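Local coordinates for protein Sodium/sialic acid symporter SiaT (Proteus mirabilis, PDB 5NV9) that uses the inward sodium gradient to drive uptake of the sialic acid N-acetylneuraminic acid across the bacterial inner membrane, at residues Leu164-Tyr169 and Ser342-Ser347. Sequence-based numbering, arbitrary orientation.
Sequences LLCIIY and SSISSS. With NA (sodium ion), chain C; NA (sodium ion), chain B.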
ATOM      1  N   LEU A 164      17.434   1.362   4.872  1.00 29.43           N
ATOM      2  CA  LEU A 164      18.094   2.309   5.768  1.00 32.88           C
ATOM      3  C   LEU A 164      18.079   3.717   5.172  1.00 30.09           C
ATOM      4  O   LEU A 164      17.741   4.699   5.816  1.00 31.20           O
ATOM      5  CB  LEU A 164      19.505   1.825   6.090  1.00 36.28           C
ATOM      6  CG  LEU A 164      19.955   2.173   7.505  1.00 47.02           C
ATOM      7  CD1 LEU A 164      21.228   1.396   7.801  1.00 52.03           C
ATOM      8  CD2 LEU A 164      20.151   3.673   7.717  1.00 48.90           C
ATOM      9  N   LEU A 165      18.435   3.803   3.912  1.00 31.67           N
ATOM     10  CA  LEU A 165      18.405   5.051   3.206  1.00 31.38           C
ATOM     11  C   LEU A 165      17.018   5.688   3.178  1.00 29.52           C
ATOM     12  O   LEU A 165      16.892   6.915   3.333  1.00 26.36           O
ATOM     13  CB  LEU A 165      18.937   4.887   1.768  1.00 32.62           C
ATOM     14  CG  LEU A 165      20.454   4.743   1.626  1.00 35.69           C
ATOM     15  CD1 LEU A 165      20.818   4.932   0.159  1.00 37.94           C
ATOM     16  CD2 LEU A 165      21.231   5.722   2.506  1.00 35.73           C
ATOM     17  N   CYS A 166      15.995   4.866   2.938  1.00 26.94           N
ATOM     18  CA  CYS A 166      14.599   5.320   3.024  1.00 24.73           C
ATOM     19  C   CYS A 166      14.253   5.937   4.399  1.00 24.69           C
ATOM     20  O   CYS A 166      13.656   7.033   4.475  1.00 24.47           O
ATOM     21  CB  CYS A 166      13.639   4.164   2.728  1.00 26.16           C
ATOM     22  SG  CYS A 166      11.940   4.707   2.512  1.00 25.58           S
ATOM     23  N   ILE A 167      14.694   5.267   5.466  1.00 23.20           N
ATOM     24  CA  ILE A 167      14.514   5.725   6.836  1.00 25.74           C
ATOM     25  C   ILE A 167      15.127   7.118   7.049  1.00 23.79           C
ATOM     26  O   ILE A 167      14.545   7.929   7.714  1.00 23.29           O
ATOM     27  CB  ILE A 167      15.104   4.700   7.884  1.00 26.26           C
ATOM     28  CG1 ILE A 167      14.230   3.461   7.935  1.00 26.38           C
ATOM     29  CG2 ILE A 167      15.216   5.315   9.280  1.00 29.29           C
ATOM     30  CD1 ILE A 167      14.837   2.261   8.627  1.00 25.89           C
ATOM     31  N   ILE A 168      16.295   7.367   6.483  1.00 24.18           N
ATOM     32  CA  ILE A 168      17.009   8.604   6.693  1.00 23.21           C
ATOM     33  C   ILE A 168      16.272   9.779   6.069  1.00 23.02           C
ATOM     34  O   ILE A 168      15.956  10.750   6.761  1.00 24.12           O
ATOM     35  CB  ILE A 168      18.473   8.479   6.232  1.00 25.62           C
ATOM     36  CG1 ILE A 168      19.211   7.601   7.248  1.00 25.75           C
ATOM     37  CG2 ILE A 168      19.122   9.860   6.180  1.00 26.15           C
ATOM     38  CD1 ILE A 168      20.511   7.062   6.732  1.00 29.05           C
ATOM     39  N   TYR A 169      15.903   9.666   4.795  1.00 22.94           N
ATOM     40  CA  TYR A 169      15.188  10.770   4.141  1.00 22.81           C
ATOM     41  C   TYR A 169      13.803  10.951   4.711  1.00 22.66           C
ATOM     42  O   TYR A 169      13.330  12.060   4.741  1.00 26.15           O
ATOM     43  CB  TYR A 169      15.192  10.696   2.591  1.00 22.58           C
ATOM     44  CG  TYR A 169      14.221   9.726   1.896  1.00 22.60           C
ATOM     45  CD1 TYR A 169      12.830   9.925   1.908  1.00 22.69           C
ATOM     46  CD2 TYR A 169      14.701   8.690   1.134  1.00 24.91           C
ATOM     47  CE1 TYR A 169      11.970   9.055   1.231  1.00 23.16           C
ATOM     48  CE2 TYR A 169      13.828   7.799   0.470  1.00 27.50           C
ATOM     49  CZ  TYR A 169      12.463   7.987   0.515  1.00 23.71           C
ATOM     50  OH  TYR A 169      11.620   7.081  -0.158  1.00 25.27           O
ATOM     51  N   SER A 342       8.630   4.463  -1.873  1.00 16.39           N
ATOM     52  CA  SER A 342       7.530   5.295  -1.708  1.00 17.19           C
ATOM     53  C   SER A 342       6.479   4.654  -0.748  1.00 18.39           C
ATOM     54  O   SER A 342       5.726   5.340  -0.132  1.00 18.49           O
ATOM     55  CB  SER A 342       6.877   5.578  -3.072  1.00 18.89           C
ATOM     56  OG  SER A 342       6.642   4.369  -3.779  1.00 22.41           O
ATOM     57  N   SER A 343       6.420   3.343  -0.685  1.00 17.78           N
ATOM     58  CA  SER A 343       5.466   2.642   0.222  1.00 19.43           C
ATOM     59  C   SER A 343       6.034   2.544   1.636  1.00 19.23           C
ATOM     60  O   SER A 343       5.322   2.807   2.627  1.00 19.97           O
ATOM     61  CB  SER A 343       5.154   1.244  -0.366  1.00 18.63           C
ATOM     62  OG  SER A 343       4.367   1.400  -1.565  1.00 18.70           O
ATOM     63  N   ILE A 344       7.339   2.227   1.710  1.00 20.04           N
ATOM     64  CA  ILE A 344       8.041   2.184   2.987  1.00 22.17           C
ATOM     65  C   ILE A 344       8.034   3.571   3.729  1.00 23.05           C
ATOM     66  O   ILE A 344       7.744   3.658   4.966  1.00 22.14           O
ATOM     67  CB  ILE A 344       9.464   1.695   2.852  1.00 21.17           C
ATOM     68  CG1 ILE A 344       9.477   0.228   2.428  1.00 22.63           C
ATOM     69  CG2 ILE A 344      10.242   1.858   4.154  1.00 21.46           C
ATOM     70  CD1 ILE A 344      10.855  -0.219   2.018  1.00 24.36           C
ATOM     71  N   SER A 345       8.281   4.633   2.988  1.00 21.68           N
ATOM     72  CA  SER A 345       8.391   5.925   3.618  1.00 20.97           C
ATOM     73  C   SER A 345       7.021   6.337   4.190  1.00 20.16           C
ATOM     74  O   SER A 345       6.934   6.859   5.316  1.00 18.88           O
ATOM     75  CB  SER A 345       8.876   6.925   2.620  1.00 21.79           C
ATOM     76  OG  SER A 345       7.863   7.142   1.636  1.00 22.30           O
ATOM     77  N   SER A 346       5.949   6.126   3.416  1.00 19.00           N
ATOM     78  CA  SER A 346       4.624   6.460   3.849  1.00 18.11           C
ATOM     79  C   SER A 346       4.148   5.656   5.041  1.00 20.58           C
ATOM     80  O   SER A 346       3.408   6.187   5.879  1.00 19.92           O
ATOM     81  CB  SER A 346       3.561   6.250   2.740  1.00 19.32           C
ATOM     82  OG  SER A 346       3.791   7.097   1.664  1.00 17.06           O
ATOM     83  N   SER A 347       4.503   4.371   5.066  1.00 20.54           N
ATOM     84  CA  SER A 347       4.130   3.490   6.145  1.00 19.89           C
ATOM     85  C   SER A 347       4.879   3.914   7.435  1.00 20.46           C
ATOM     86  O   SER A 347       4.277   3.929   8.520  1.00 18.14           O
ATOM     87  CB  SER A 347       4.464   2.009   5.822  1.00 19.92           C
ATOM     88  OG  SER A 347       3.508   1.363   4.977  1.00 21.10           O
TER
HETATM   89 NA    NA C 502       5.652   7.588   0.560  1.00 38.95          NA
HETATM   90 NA    NA B 501       5.212   2.481  -3.507  1.00 19.19          NA
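Cys166 and Tyr169, one turn apart on a transmembrane helix, meet Ile344 and Ser345 on the helix that carries ligands of both sodium ions. Cys166 lies closest: with SG anti to its backbone N (chi1 -169°), the sulfur sits 3.7 Å from Ser345 N, between two side chains, 3.7 Å from Ile344 CG2 and 3.8 Å from Ser345 CB. Tyr169 leaves its helix alongside the 342-347 helix, and only its far end comes nearer, the ring approaching obliquely until OH is 3.9 Å from Ser345 CB. The ring also lies over its own helix, with Cys166 O 3.7 Å above the plane, over the centre. No hydrogen bond joins the segments; the hydroxyl of Tyr169 bonds to Gln185 and that of Ser345 to Gln341.

Beyond this van der Waals contact, Ser345 turns OG between its backbone N and carbonyl carbon (chi1 68°), and the oxygen binds one sodium at 2.5 Å. Ser346 OG and Ser342 O join it, with Asp182 completing this Na3 site. Ser342 OG binds the other sodium at 2.4 Å, beside Ser343 OG and the carbonyls of Ala56, Leu59 and Ala339, in the Na2 site conserved in the sodium:solute symporter family. Sulfur and ring thus touch Ser345 through CB while its OG serves the ion: transmembrane helix 155-172 packs behind an Na3 ligand, and the next, 175-199, brings Asp182, whose carboxylate probably offsets the ion's charge.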